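Side-chain contact in apoptosis regulator Bcl-2 homolog (Canarypox virus, PDB 5WOS), which inhibits apoptosis of the host cell and binds host BAK1, BAX and other BH3-containing proteins, supposedly preventing BAK1 and BAX activation: residues I23-I28 / K34-H39. Numbering follows the deposited sequence.
Sequences IQNYFI and KNRNFH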
loop_
_atom_site.group_PDB
_atom_site.type_symbol
_atom_site.label_atom_id
_atom_site.label_comp_id
_atom_site.label_asym_id
_atom_site.label_seq_id
_atom_site.Cartn_x
_atom_site.Cartn_y
_atom_site.Cartn_z
ATOM N N ILE A 23 2.712 7.167 -2.109
ATOM C CA ILE A 23 2.624 5.827 -2.678
ATOM C C ILE A 23 3.329 5.778 -4.027
ATOM O O ILE A 23 4.066 4.830 -4.326
ATOM C CB ILE A 23 1.151 5.395 -2.798
ATOM C CG1 ILE A 23 0.479 5.397 -1.422
ATOM C CG2 ILE A 23 1.058 4.015 -3.442
ATOM C CD1 ILE A 23 -0.998 5.094 -1.463
ATOM N N GLN A 24 3.099 6.783 -4.871
ATOM C CA GLN A 24 3.718 6.790 -6.191
ATOM C C GLN A 24 5.238 6.734 -6.086
ATOM O O GLN A 24 5.893 5.985 -6.818
ATOM C CB GLN A 24 3.269 8.030 -6.961
ATOM C CG GLN A 24 3.331 7.882 -8.468
ATOM C CD GLN A 24 2.365 8.811 -9.172
ATOM O OE1 GLN A 24 2.046 9.891 -8.673
ATOM N NE2 GLN A 24 1.882 8.388 -10.335
ATOM N N ASN A 25 5.816 7.500 -5.165
ATOM C CA ASN A 25 7.268 7.541 -5.060
ATOM C C ASN A 25 7.834 6.300 -4.381
ATOM O O ASN A 25 8.942 5.871 -4.723
ATOM C CB ASN A 25 7.702 8.807 -4.318
ATOM C CG ASN A 25 7.805 10.010 -5.240
ATOM O OD1 ASN A 25 8.808 10.192 -5.928
ATOM N ND2 ASN A 25 6.767 10.838 -5.259
ATOM N N TYR A 26 7.109 5.701 -3.433
ATOM C CA TYR A 26 7.606 4.467 -2.837
ATOM C C TYR A 26 7.607 3.333 -3.855
ATOM O O TYR A 26 8.564 2.552 -3.923
ATOM C CB TYR A 26 6.781 4.085 -1.611
ATOM C CG TYR A 26 7.276 2.813 -0.960
ATOM C CD1 TYR A 26 6.520 1.651 -0.993
ATOM C CD2 TYR A 26 8.514 2.770 -0.339
ATOM C CE1 TYR A 26 6.979 0.488 -0.414
ATOM C CE2 TYR A 26 8.977 1.616 0.247
ATOM C CZ TYR A 26 8.208 0.476 0.204
ATOM O OH TYR A 26 8.671 -0.681 0.786
ATOM N N PHE A 27 6.547 3.221 -4.656
ATOM C CA PHE A 27 6.536 2.214 -5.710
ATOM C C PHE A 27 7.704 2.430 -6.662
ATOM O O PHE A 27 8.446 1.493 -6.979
ATOM C CB PHE A 27 5.204 2.249 -6.467
ATOM C CG PHE A 27 4.037 1.697 -5.691
ATOM C CD1 PHE A 27 4.146 1.394 -4.341
ATOM C CD2 PHE A 27 2.825 1.471 -6.320
ATOM C CE1 PHE A 27 3.067 0.886 -3.639
ATOM C CE2 PHE A 27 1.749 0.963 -5.625
ATOM C CZ PHE A 27 1.871 0.670 -4.284
ATOM N N ILE A 28 7.893 3.672 -7.115
ATOM C CA ILE A 28 9.040 3.998 -7.961
ATOM C C ILE A 28 10.334 3.559 -7.287
ATOM O O ILE A 28 11.146 2.829 -7.869
ATOM C CB ILE A 28 9.053 5.504 -8.279
ATOM C CG1 ILE A 28 7.880 5.859 -9.195
ATOM C CG2 ILE A 28 10.371 5.910 -8.933
ATOM C CD1 ILE A 28 7.630 7.340 -9.313
ATOM N N LYS A 34 15.983 3.421 -6.910
ATOM C CA LYS A 34 16.517 4.774 -6.940
ATOM C C LYS A 34 15.866 5.627 -5.861
ATOM O O LYS A 34 14.653 5.559 -5.643
ATOM C CB LYS A 34 16.299 5.414 -8.314
ATOM C CG LYS A 34 17.322 5.028 -9.388
ATOM C CD LYS A 34 18.769 5.073 -8.888
ATOM C CE LYS A 34 19.142 6.403 -8.214
ATOM N NZ LYS A 34 20.198 6.224 -7.179
ATOM N N ASN A 35 16.685 6.433 -5.189
ATOM C CA ASN A 35 16.205 7.255 -4.089
ATOM C C ASN A 35 15.192 8.283 -4.581
ATOM O O ASN A 35 15.390 8.933 -5.612
ATOM C CB ASN A 35 17.379 7.963 -3.416
ATOM C CG ASN A 35 16.949 8.810 -2.238
ATOM O OD1 ASN A 35 15.917 8.550 -1.616
ATOM N ND2 ASN A 35 17.738 9.831 -1.922
ATOM N N ARG A 36 14.100 8.428 -3.830
ATOM C CA ARG A 36 13.039 9.370 -4.166
ATOM C C ARG A 36 12.768 10.355 -3.037
ATOM O O ARG A 36 11.746 11.047 -3.055
ATOM C CB ARG A 36 11.761 8.615 -4.532
ATOM C CG ARG A 36 11.919 7.671 -5.719
ATOM C CD ARG A 36 12.161 8.417 -7.022
ATOM N NE ARG A 36 11.063 9.325 -7.350
ATOM C CZ ARG A 36 10.866 9.864 -8.551
ATOM N NH1 ARG A 36 11.687 9.584 -9.555
ATOM N NH2 ARG A 36 9.840 10.680 -8.752
ATOM N N ASN A 37 13.672 10.448 -2.057
ATOM C CA ASN A 37 13.466 11.350 -0.928
ATOM C C ASN A 37 13.391 12.811 -1.346
ATOM O O ASN A 37 12.879 13.633 -0.580
ATOM C CB ASN A 37 14.588 11.183 0.096
ATOM C CG ASN A 37 14.646 9.792 0.672
ATOM O OD1 ASN A 37 13.638 9.088 0.734
ATOM N ND2 ASN A 37 15.830 9.385 1.105
ATOM N N PHE A 38 13.900 13.158 -2.527
ATOM C CA PHE A 38 13.942 14.542 -2.978
ATOM C C PHE A 38 12.969 14.822 -4.116
ATOM O O PHE A 38 13.059 15.878 -4.751
ATOM C CB PHE A 38 15.368 14.902 -3.392
ATOM C CG PHE A 38 16.402 14.529 -2.366
ATOM C CD1 PHE A 38 16.370 15.089 -1.098
ATOM C CD2 PHE A 38 17.399 13.614 -2.667
ATOM C CE1 PHE A 38 17.314 14.747 -0.152
ATOM C CE2 PHE A 38 18.347 13.269 -1.724
ATOM C CZ PHE A 38 18.307 13.837 -0.465
ATOM N N HIS A 39 12.048 13.898 -4.397
ATOM C CA HIS A 39 10.951 14.145 -5.321
ATOM C C HIS A 39 9.607 14.266 -4.624
ATOM O O HIS A 39 8.655 14.757 -5.238
ATOM C CB HIS A 39 10.854 13.018 -6.360
ATOM C CG HIS A 39 12.077 12.866 -7.207
ATOM N ND1 HIS A 39 13.173 12.132 -6.808
ATOM C CD2 HIS A 39 12.377 13.353 -8.435
ATOM C CE1 HIS A 39 14.096 12.173 -7.751
ATOM N NE2 HIS A 39 13.638 12.908 -8.750
#
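With two successive bends in its side chain, the first at chi2 (-67°), Arg36 folds over toward Asn25. The CG of Asn25 is anti to the carbonyl carbon, beside the backbone N (chi1 -84°), a turn that points the amide oxygen at the loop. The contact belongs to the all-helical Bcl-2 fold, where the loop leaving helix 14-32 doubles back along that helix before helix 43-69 begins. The guanidinium meets the amide along its NE side, and NE and NH2 converge on a single oxygen. Arg36 NE reaches OD1 of Asn25 at 2.8 Å, in the carbonyl plane. Arg36 NH2 reaches the same Asn25 OD1 at 3.0 Å, less straight and tilted 27° from that plane. The oxygen sits at the edge of the guanidinium, which fixes the turn of the arginine head. Asparagine suits this buried position because its amide serves both ways, ND2 donating to the backbone oxygen of Asn21 one helical turn back while OD1 takes the arginine.

Besides its donors, Arg36 brings methylenes and a flat guanidinium that can be packed against. Ile28, one turn further along the helix, suits this with its two branches: CG2 lies against CD of Arg36 at 3.6 Å, and CD1 lies over one guanidinium face. His39 supplies a flat imidazole that can lie along the opposite face, near its rim. The loop backbone is tied to the helix as well, Arg36 N donating to the carboxylate of Glu29. Beside the bonded oxygen, His39 CB closes in on Asn25 OD1 at 3.5 Å.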